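Local coordinates for gram-negative insecticidal protein (Chromobacterium piscinae, PDB 6FBM) that acts as an insecticidal toxin, probably by forming pores in target membranes as in many MACPF proteins, at residues Y404-A409 / L418-M423; S468-G473 / A484-Y489; R391-A396 / K459-R464. All coordinates share one frame; numbering follows the deposited sequence.

In the fold
The three contacts illustrate how a beta-rich region, consistent with the beta-tripod part of the toxin, is knit together from separate sheets. Contact 1 pairs two strands of one antiparallel sheet, contact 2 closes a hairpin at the edge of another, and contact 3 sets a loop against a corner of the first. The centres of contacts 1 and 2 are about 11 Å apart, and the two are probably joined by a hydrogen bond from Gly485 N to Asp420 OD2, 2.7 Å. The centre of contact 3 is about 13 Å from that of contact 1, and strand 393-394 of contact 3 shares its sheet: Cys406 N lies 2.9 Å from Trp393 O. Contacts 2 and 3 are about 14 Å apart, centre to centre.

Contact 1 (Y404-A409 / L418-M423); sequences YACWRA and LGDVMM
Met422 folds back against Cys406, and here the contact is tight: the sulfur SD lies 3.4 Å from Cys406 CB, and the methyl CE reaches to 3.3 Å from Ala405 O. Three successive bends near -60° curl the methionine over the neighbouring strand, while Cys406 SG, anti to its backbone N, touches both Met422 SD and Asp420 CB. The pairing beneath is a regular antiparallel ladder, with Cys406 and Met422 as the non-hydrogen-bonded pair between the hydrogen-bonded pairs Ala405-Met423 and Trp407-Val421. On its Asp420 side the ladder ends in a salt bridge. Arg408 NH2 pairs with Asp420 OD2 at 2.7 Å and makes a weak but nearly straight hydrogen bond to OD1, so that one nitrogen serves both oxygens; guanidinium and carboxylate are nearly coplanar, 26° apart. The other face is looser at Met423. The side chains of Met423 and Trp407 cross obliquely, Met423 CG lying 3.5 Å from Trp407 CD1, but the rest of this partly exposed methionine leads away, whereas the indole touches Trp389 and Pro432. Past Asp420 a water replaces direct strand pairing: it accepts from Ala409 N and donates to Asp420 OD1 at 2.6 Å and, weakly, to Gly419 O.

Contact 2 (S468-G473 / A484-Y489); sequences SLWQPG and AGVPNY
With chi1 at -52°, Ser468 places OG beside its own backbone N and anti to the carbonyl carbon, facing Asn488; Trp470 lies on the same face of the sheet as Ser468, its CG likewise anti to the carbonyl carbon (chi1 -71°). The serine hydroxyl donates to Asn488 O across 2.8 Å, approaching from 29° out of the carbonyl plane. It also lies at the edge of the Tyr489 ring, near the ring plane, with CD1 3.7 Å away. Val486 CG2 is the branch that meets the indole, touching Trp470 CD1 at 3.5 Å, a diagonal meeting, since the direct partner of Trp470 is Ala484. The framework is a beta hairpin, strands 468-473 and 484-486 joined by a long loop, within a three-stranded antiparallel sheet: 468-473 is the middle strand, flanked by 450-457 and by the edge strand 484-486. Reciprocal backbone bonds link Ser468 with Val486 and Trp470 with Ala484. Between them, on the opposite face, Leu469 CD2 rests 4.1 Å from Gly485 CA and the leucine packs on Trp456. Past Val486 the chain leaves the strand, and a water links it back to Trp470: it accepts from Trp470 NE1 at 2.9 Å and probably donates to Asn488 O, the same oxygen that the serine holds. Asp497 takes the amide ND2 of Asn488, and the Tyr489 hydroxyl is hydrogen-bonded to Asp458.

Contact 3 (R391-A396 / K459-R464); sequences RVWDDA and KGTGAR
A lone methyl group, Ala463 CB, meets chiefly backbone here: it lies 3.7 Å from Ala396 O and also touches Asp395 CA and Asp394 O. The touching parts of the two segments run almost at right angles, 92° apart, and one hydrogen bond spans them, from Arg464 N to Ala396 O at 3.2 Å, in the carbonyl plane. Behind this meeting the chain turns a corner at Val392, and Val392 and Trp393 both face Cys406 of strand 403-410, a classic beta bulge. An Asx turn follows, in which Asp394 OD1 uses its anti lone pair to accept from Ala396 N at 3.3 Å. CG of Trp393 is anti to the backbone N, and the end of the side chain lies nearer the 459-464 loop; Thr461 CG2 comes up at the ring edge, 4.4 Å from Trp393 CZ2, and Asp395 N lies 4.0 Å above one face, offset toward the rim. The indole NE1 is hydrogen-bonded to Lys465 O, and Thr461 OG1 to Ser335 O, while Asp395 OD1 is hydrogen-bonded to Tyr429 OH. At the exposed end, NH1 of the extended Arg464 side chain lies 4.0 Å from Ala396 C, a loose contact; the arginine also touches a crystal neighbour, which may influence its position.

Contact 1 (Y404-A409 / L418-M423)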
loop_
_atom_site.group_PDB
_atom_site.type_symbol
_atom_site.label_atom_id
_atom_site.label_comp_id
_atom_site.label_asym_id
_atom_site.label_seq_id
_atom_site.Cartn_x
_atom_site.Cartn_y
_atom_site.Cartn_z
ATOM N N TYR A 404 -86.216 3.154 11.661
ATOM C CA TYR A 404 -85.753 1.812 11.965
ATOM C C TYR A 404 -85.100 1.298 10.710
ATOM O O TYR A 404 -85.719 1.338 9.657
ATOM C CB TYR A 404 -86.929 0.905 12.340
ATOM C CG TYR A 404 -87.721 1.468 13.484
ATOM C CD1 TYR A 404 -87.390 1.176 14.808
ATOM C CD2 TYR A 404 -88.781 2.332 13.248
ATOM C CE1 TYR A 404 -88.106 1.730 15.860
ATOM C CE2 TYR A 404 -89.497 2.902 14.291
ATOM C CZ TYR A 404 -89.169 2.594 15.586
ATOM O OH TYR A 404 -89.874 3.155 16.608
ATOM N N ALA A 405 -83.859 0.823 10.807
ATOM C CA ALA A 405 -83.118 0.413 9.616
ATOM C C ALA A 405 -82.147 -0.707 9.876
ATOM O O ALA A 405 -81.644 -0.844 10.984
ATOM C CB ALA A 405 -82.379 1.608 9.041
ATOM N N CYS A 406 -81.874 -1.479 8.832
ATOM C CA CYS A 406 -80.870 -2.525 8.869
ATOM C C CYS A 406 -79.728 -2.063 7.977
ATOM O O CYS A 406 -79.954 -1.753 6.804
ATOM C CB CYS A 406 -81.447 -3.808 8.329
ATOM S SG CYS A 406 -80.272 -5.149 8.341
ATOM N N TRP A 407 -78.512 -2.003 8.531
ATOM C CA TRP A 407 -77.351 -1.570 7.757
ATOM C C TRP A 407 -76.343 -2.696 7.550
ATOM O O TRP A 407 -76.226 -3.585 8.395
ATOM C CB TRP A 407 -76.659 -0.412 8.427
ATOM C CG TRP A 407 -77.430 0.841 8.473
ATOM C CD1 TRP A 407 -78.379 1.182 9.394
ATOM C CD2 TRP A 407 -77.296 1.963 7.606
ATOM N NE1 TRP A 407 -78.857 2.434 9.146
ATOM C CE2 TRP A 407 -78.208 2.936 8.043
ATOM C CE3 TRP A 407 -76.492 2.241 6.491
ATOM C CZ2 TRP A 407 -78.341 4.177 7.407
ATOM C CZ3 TRP A 407 -76.630 3.474 5.859
ATOM C CH2 TRP A 407 -77.549 4.417 6.318
ATOM N N ARG A 408 -75.629 -2.633 6.417
ATOM C CA ARG A 408 -74.536 -3.550 6.096
ATOM C C ARG A 408 -73.270 -2.798 6.015
ATOM O O ARG A 408 -73.223 -1.710 5.402
ATOM C CB ARG A 408 -74.635 -4.085 4.692
ATOM C CG ARG A 408 -75.370 -5.361 4.572
ATOM C CD ARG A 408 -74.565 -6.469 3.958
ATOM N NE ARG A 408 -75.457 -7.163 3.044
ATOM C CZ ARG A 408 -76.488 -7.941 3.382
ATOM N NH1 ARG A 408 -77.191 -8.473 2.401
ATOM N NH2 ARG A 408 -76.807 -8.237 4.647
ATOM N N ALA A 409 -72.216 -3.399 6.539
ATOM C CA ALA A 409 -70.906 -2.871 6.287
ATOM C C ALA A 409 -70.594 -3.103 4.810
ATOM O O ALA A 409 -70.841 -4.180 4.266
ATOM C CB ALA A 409 -69.884 -3.552 7.177
ATOM N N LEU A 418 -69.399 -9.883 8.684
ATOM C CA LEU A 418 -69.926 -11.081 9.329
ATOM C C LEU A 418 -71.329 -10.904 9.906
ATOM O O LEU A 418 -72.024 -11.894 10.152
ATOM C CB LEU A 418 -68.989 -11.541 10.424
ATOM C CG LEU A 418 -67.520 -11.741 10.027
ATOM C CD1 LEU A 418 -66.777 -12.471 11.147
ATOM C CD2 LEU A 418 -67.392 -12.525 8.713
ATOM N N GLY A 419 -71.761 -9.652 10.084
ATOM C CA GLY A 419 -73.091 -9.375 10.572
ATOM C C GLY A 419 -73.560 -7.969 10.323
ATOM O O GLY A 419 -72.761 -7.042 10.299
ATOM N N ASP A 420 -74.875 -7.817 10.174
ATOM C CA ASP A 420 -75.469 -6.501 9.999
ATOM C C ASP A 420 -75.709 -5.830 11.332
ATOM O O ASP A 420 -75.587 -6.439 12.374
ATOM C CB ASP A 420 -76.758 -6.601 9.187
ATOM C CG ASP A 420 -76.516 -7.037 7.758
ATOM O OD1 ASP A 420 -75.412 -6.825 7.230
ATOM O OD2 ASP A 420 -77.436 -7.601 7.150
ATOM N N VAL A 421 -76.058 -4.560 11.245
ATOM C CA VAL A 421 -76.302 -3.704 12.387
ATOM C C VAL A 421 -77.636 -3.016 12.194
ATOM O O VAL A 421 -77.866 -2.370 11.165
ATOM C CB VAL A 421 -75.217 -2.625 12.468
ATOM C CG1 VAL A 421 -75.528 -1.638 13.570
ATOM C CG2 VAL A 421 -73.849 -3.275 12.661
ATOM N N MET A 422 -78.516 -3.162 13.168
ATOM C CA MET A 422 -79.793 -2.474 13.156
ATOM C C MET A 422 -79.618 -1.155 13.857
ATOM O O MET A 422 -78.905 -1.070 14.844
ATOM C CB MET A 422 -80.855 -3.270 13.903
ATOM C CG MET A 422 -81.138 -4.629 13.321
ATOM S SD MET A 422 -81.708 -4.618 11.634
ATOM C CE MET A 422 -83.212 -3.683 11.744
ATOM N N MET A 423 -80.305 -0.148 13.335
ATOM C CA MET A 423 -80.418 1.164 13.944
ATOM C C MET A 423 -81.907 1.386 14.164
ATOM O O MET A 423 -82.663 1.503 13.199
ATOM C CB MET A 423 -79.826 2.241 13.025
ATOM C CG MET A 423 -78.326 2.094 12.772
ATOM S SD MET A 423 -77.285 2.255 14.236
ATOM C CE MET A 423 -77.347 4.019 14.549
HETATM O O HOH W 1 -72.944 -6.137 7.778
#

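Contact 2 (S468-G473 / A484-Y489)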
loop_
_atom_site.group_PDB
_atom_site.type_symbol
_atom_site.label_atom_id
_atom_site.label_comp_id
_atom_site.label_asym_id
_atom_site.label_seq_id
_atom_site.Cartn_x
_atom_site.Cartn_y
_atom_site.Cartn_z
ATOM N N SER A 468 -85.893 -9.471 6.818
ATOM C CA SER A 468 -85.837 -10.541 7.802
ATOM C C SER A 468 -84.371 -10.755 8.205
ATOM O O SER A 468 -83.495 -10.810 7.345
ATOM C CB SER A 468 -86.406 -11.842 7.225
ATOM O OG SER A 468 -87.693 -11.645 6.665
ATOM N N LEU A 469 -84.129 -10.895 9.504
ATOM C CA LEU A 469 -82.795 -11.112 10.041
ATOM C C LEU A 469 -82.586 -12.601 10.292
ATOM O O LEU A 469 -83.317 -13.222 11.053
ATOM C CB LEU A 469 -82.607 -10.319 11.335
ATOM C CG LEU A 469 -83.015 -8.859 11.281
ATOM C CD1 LEU A 469 -82.683 -8.218 12.612
ATOM C CD2 LEU A 469 -82.352 -8.102 10.134
ATOM N N TRP A 470 -81.562 -13.146 9.653
ATOM C CA TRP A 470 -81.255 -14.562 9.671
ATOM C C TRP A 470 -79.831 -14.781 10.166
ATOM O O TRP A 470 -78.961 -13.932 9.966
ATOM C CB TRP A 470 -81.391 -15.120 8.248
ATOM C CG TRP A 470 -82.806 -15.196 7.750
ATOM C CD1 TRP A 470 -83.473 -14.260 6.995
ATOM C CD2 TRP A 470 -83.735 -16.258 7.974
ATOM N NE1 TRP A 470 -84.752 -14.685 6.739
ATOM C CE2 TRP A 470 -84.938 -15.908 7.331
ATOM C CE3 TRP A 470 -83.672 -17.472 8.664
ATOM C CZ2 TRP A 470 -86.076 -16.732 7.363
ATOM C CZ3 TRP A 470 -84.799 -18.313 8.672
ATOM C CH2 TRP A 470 -85.984 -17.930 8.026
ATOM N N GLN A 471 -79.593 -15.950 10.751
ATOM C CA GLN A 471 -78.273 -16.342 11.239
ATOM C C GLN A 471 -77.521 -17.030 10.104
ATOM O O GLN A 471 -77.961 -18.086 9.618
ATOM C CB GLN A 471 -78.427 -17.324 12.405
ATOM C CG GLN A 471 -77.137 -17.719 13.110
ATOM C CD GLN A 471 -77.141 -19.128 13.727
ATOM O OE1 GLN A 471 -78.044 -19.936 13.508
ATOM N NE2 GLN A 471 -76.096 -19.439 14.436
ATOM N N PRO A 472 -76.377 -16.457 9.679
ATOM C CA PRO A 472 -75.631 -17.118 8.625
ATOM C C PRO A 472 -74.800 -18.310 9.156
ATOM O O PRO A 472 -74.530 -18.434 10.369
ATOM C CB PRO A 472 -74.753 -16.000 8.099
ATOM C CG PRO A 472 -74.428 -15.215 9.327
ATOM C CD PRO A 472 -75.679 -15.249 10.153
ATOM N N GLY A 473 -74.438 -19.197 8.245
ATOM C CA GLY A 473 -73.628 -20.368 8.571
ATOM C C GLY A 473 -72.945 -20.926 7.325
ATOM O O GLY A 473 -73.356 -20.690 6.176
ATOM N N ALA A 484 -77.935 -11.390 9.327
ATOM C CA ALA A 484 -77.865 -10.768 8.024
ATOM C C ALA A 484 -79.288 -10.512 7.574
ATOM O O ALA A 484 -80.127 -11.398 7.694
ATOM C CB ALA A 484 -77.182 -11.702 7.051
ATOM N N GLY A 485 -79.570 -9.318 7.078
ATOM C CA GLY A 485 -80.852 -8.999 6.480
ATOM C C GLY A 485 -81.053 -9.578 5.079
ATOM O O GLY A 485 -80.182 -9.488 4.208
ATOM N N VAL A 486 -82.217 -10.169 4.870
ATOM C CA VAL A 486 -82.710 -10.552 3.550
ATOM C C VAL A 486 -83.874 -9.616 3.255
ATOM O O VAL A 486 -84.748 -9.459 4.104
ATOM C CB VAL A 486 -83.196 -12.020 3.560
ATOM C CG1 VAL A 486 -83.638 -12.455 2.194
ATOM C CG2 VAL A 486 -82.083 -12.956 4.033
ATOM N N PRO A 487 -83.926 -8.999 2.057
ATOM C CA PRO A 487 -84.962 -7.952 1.798
ATOM C C PRO A 487 -86.386 -8.484 1.457
ATOM O O PRO A 487 -87.101 -7.892 0.653
ATOM C CB PRO A 487 -84.361 -7.167 0.630
ATOM C CG PRO A 487 -83.594 -8.184 -0.119
ATOM C CD PRO A 487 -83.034 -9.173 0.888
ATOM N N ASN A 488 -86.808 -9.561 2.109
ATOM C CA ASN A 488 -88.080 -10.226 1.849
ATOM C C ASN A 488 -88.401 -11.187 3.002
ATOM O O ASN A 488 -87.561 -11.419 3.885
ATOM C CB ASN A 488 -88.017 -10.991 0.526
ATOM C CG ASN A 488 -86.966 -12.102 0.536
ATOM O OD1 ASN A 488 -86.957 -12.971 1.427
ATOM N ND2 ASN A 488 -86.054 -12.067 -0.447
ATOM N N TYR A 489 -89.594 -11.775 2.956
ATOM C CA TYR A 489 -90.087 -12.650 4.016
ATOM C C TYR A 489 -89.986 -14.125 3.667
ATOM O O TYR A 489 -90.716 -14.929 4.241
ATOM C CB TYR A 489 -91.536 -12.306 4.368
ATOM C CG TYR A 489 -91.785 -10.879 4.792
ATOM C CD1 TYR A 489 -91.034 -10.299 5.794
ATOM C CD2 TYR A 489 -92.800 -10.110 4.212
ATOM C CE1 TYR A 489 -91.261 -8.972 6.199
ATOM C CE2 TYR A 489 -93.031 -8.791 4.604
ATOM C CZ TYR A 489 -92.253 -8.234 5.609
ATOM O OH TYR A 489 -92.472 -6.941 6.020
HETATM O O HOH W 2 -86.188 -13.799 4.377
#

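Contact 3 (R391-A396 / K459-R464)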
loop_
_atom_site.group_PDB
_atom_site.type_symbol
_atom_site.label_atom_id
_atom_site.label_comp_id
_atom_site.label_asym_id
_atom_site.label_seq_id
_atom_site.Cartn_x
_atom_site.Cartn_y
_atom_site.Cartn_z
ATOM N N ARG A 391 -77.861 0.478 3.290
ATOM C CA ARG A 391 -79.100 0.021 3.867
ATOM C C ARG A 391 -79.616 -1.227 3.190
ATOM O O ARG A 391 -79.822 -1.246 1.998
ATOM C CB ARG A 391 -80.165 1.088 3.789
ATOM C CG ARG A 391 -79.959 2.225 4.746
ATOM C CD ARG A 391 -81.292 2.876 5.138
ATOM N NE ARG A 391 -81.198 4.330 5.145
ATOM C CZ ARG A 391 -81.211 5.095 4.058
ATOM N NH1 ARG A 391 -81.296 4.569 2.842
ATOM N NH2 ARG A 391 -81.108 6.410 4.180
ATOM N N VAL A 392 -79.829 -2.262 3.986
ATOM C CA VAL A 392 -80.528 -3.423 3.530
ATOM C C VAL A 392 -82.027 -3.075 3.525
ATOM O O VAL A 392 -82.767 -3.552 2.666
ATOM C CB VAL A 392 -80.242 -4.637 4.444
ATOM C CG1 VAL A 392 -80.978 -5.881 3.959
ATOM C CG2 VAL A 392 -78.778 -4.942 4.450
ATOM N N TRP A 393 -82.439 -2.244 4.490
ATOM C CA TRP A 393 -83.847 -1.970 4.746
ATOM C C TRP A 393 -84.003 -0.746 5.620
ATOM O O TRP A 393 -83.173 -0.490 6.478
ATOM C CB TRP A 393 -84.453 -3.157 5.486
ATOM C CG TRP A 393 -85.826 -2.949 6.036
ATOM C CD1 TRP A 393 -87.009 -3.144 5.383
ATOM C CD2 TRP A 393 -86.168 -2.510 7.361
ATOM N NE1 TRP A 393 -88.065 -2.847 6.212
ATOM C CE2 TRP A 393 -87.581 -2.456 7.432
ATOM C CE3 TRP A 393 -85.427 -2.152 8.484
ATOM C CZ2 TRP A 393 -88.256 -2.059 8.583
ATOM C CZ3 TRP A 393 -86.103 -1.757 9.625
ATOM C CH2 TRP A 393 -87.499 -1.715 9.666
ATOM N N ASP A 394 -85.096 -0.018 5.399
ATOM C CA ASP A 394 -85.583 0.982 6.347
ATOM C C ASP A 394 -87.110 0.948 6.446
ATOM O O ASP A 394 -87.753 0.239 5.681
ATOM C CB ASP A 394 -85.055 2.387 5.985
ATOM C CG ASP A 394 -85.316 2.769 4.554
ATOM O OD1 ASP A 394 -86.453 3.088 4.211
ATOM O OD2 ASP A 394 -84.371 2.771 3.764
ATOM N N ASP A 395 -87.671 1.723 7.393
ATOM C CA ASP A 395 -89.128 1.759 7.671
ATOM C C ASP A 395 -89.899 2.833 6.891
ATOM O O ASP A 395 -90.992 3.228 7.313
ATOM C CB ASP A 395 -89.394 1.907 9.177
ATOM C CG ASP A 395 -89.327 3.358 9.665
ATOM O OD1 ASP A 395 -88.395 4.094 9.269
ATOM O OD2 ASP A 395 -90.223 3.777 10.436
ATOM N N ALA A 396 -89.348 3.311 5.771
ATOM C CA ALA A 396 -90.043 4.295 4.927
ATOM C C ALA A 396 -91.381 3.714 4.507
ATOM O O ALA A 396 -91.431 2.574 4.000
ATOM C CB ALA A 396 -89.202 4.654 3.708
ATOM N N LYS A 459 -92.607 -7.413 9.481
ATOM C CA LYS A 459 -94.019 -7.462 9.087
ATOM C C LYS A 459 -94.936 -7.004 10.232
ATOM O O LYS A 459 -94.714 -7.336 11.397
ATOM C CB LYS A 459 -94.404 -8.789 8.457
ATOM C CG LYS A 459 -94.481 -9.978 9.375
ATOM C CD LYS A 459 -93.889 -11.243 8.705
ATOM C CE LYS A 459 -94.530 -11.688 7.419
ATOM N NZ LYS A 459 -94.311 -13.177 7.207
ATOM N N GLY A 460 -95.916 -6.182 9.859
ATOM C CA GLY A 460 -96.702 -5.393 10.796
ATOM C C GLY A 460 -96.356 -3.916 10.774
ATOM O O GLY A 460 -97.222 -3.079 11.048
ATOM N N THR A 461 -95.097 -3.590 10.470
ATOM C CA THR A 461 -94.634 -2.185 10.432
ATOM C C THR A 461 -95.336 -1.359 9.335
ATOM O O THR A 461 -95.623 -0.171 9.514
ATOM C CB THR A 461 -93.083 -2.120 10.313
ATOM O OG1 THR A 461 -92.584 -0.846 10.759
ATOM C CG2 THR A 461 -92.634 -2.364 8.904
ATOM N N GLY A 462 -95.620 -2.024 8.204
ATOM C CA GLY A 462 -96.216 -1.389 7.035
ATOM C C GLY A 462 -95.234 -0.546 6.256
ATOM O O GLY A 462 -95.569 0.547 5.824
ATOM N N ALA A 463 -94.020 -1.050 6.063
ATOM C CA ALA A 463 -92.988 -0.341 5.318
ATOM C C ALA A 463 -92.980 -0.957 3.956
ATOM O O ALA A 463 -93.175 -2.170 3.838
ATOM C CB ALA A 463 -91.629 -0.503 5.978
ATOM N N ARG A 464 -92.740 -0.134 2.930
ATOM C CA ARG A 464 -92.732 -0.592 1.519
ATOM C C ARG A 464 -91.779 -1.749 1.366
ATOM O O ARG A 464 -92.139 -2.812 0.827
ATOM C CB ARG A 464 -92.302 0.518 0.548
ATOM C CG ARG A 464 -93.059 1.816 0.729
ATOM C CD ARG A 464 -93.157 2.656 -0.511
ATOM N NE ARG A 464 -94.067 3.770 -0.222
ATOM C CZ ARG A 464 -93.735 4.888 0.440
ATOM N NH1 ARG A 464 -92.490 5.086 0.897
ATOM N NH2 ARG A 464 -94.664 5.819 0.644
#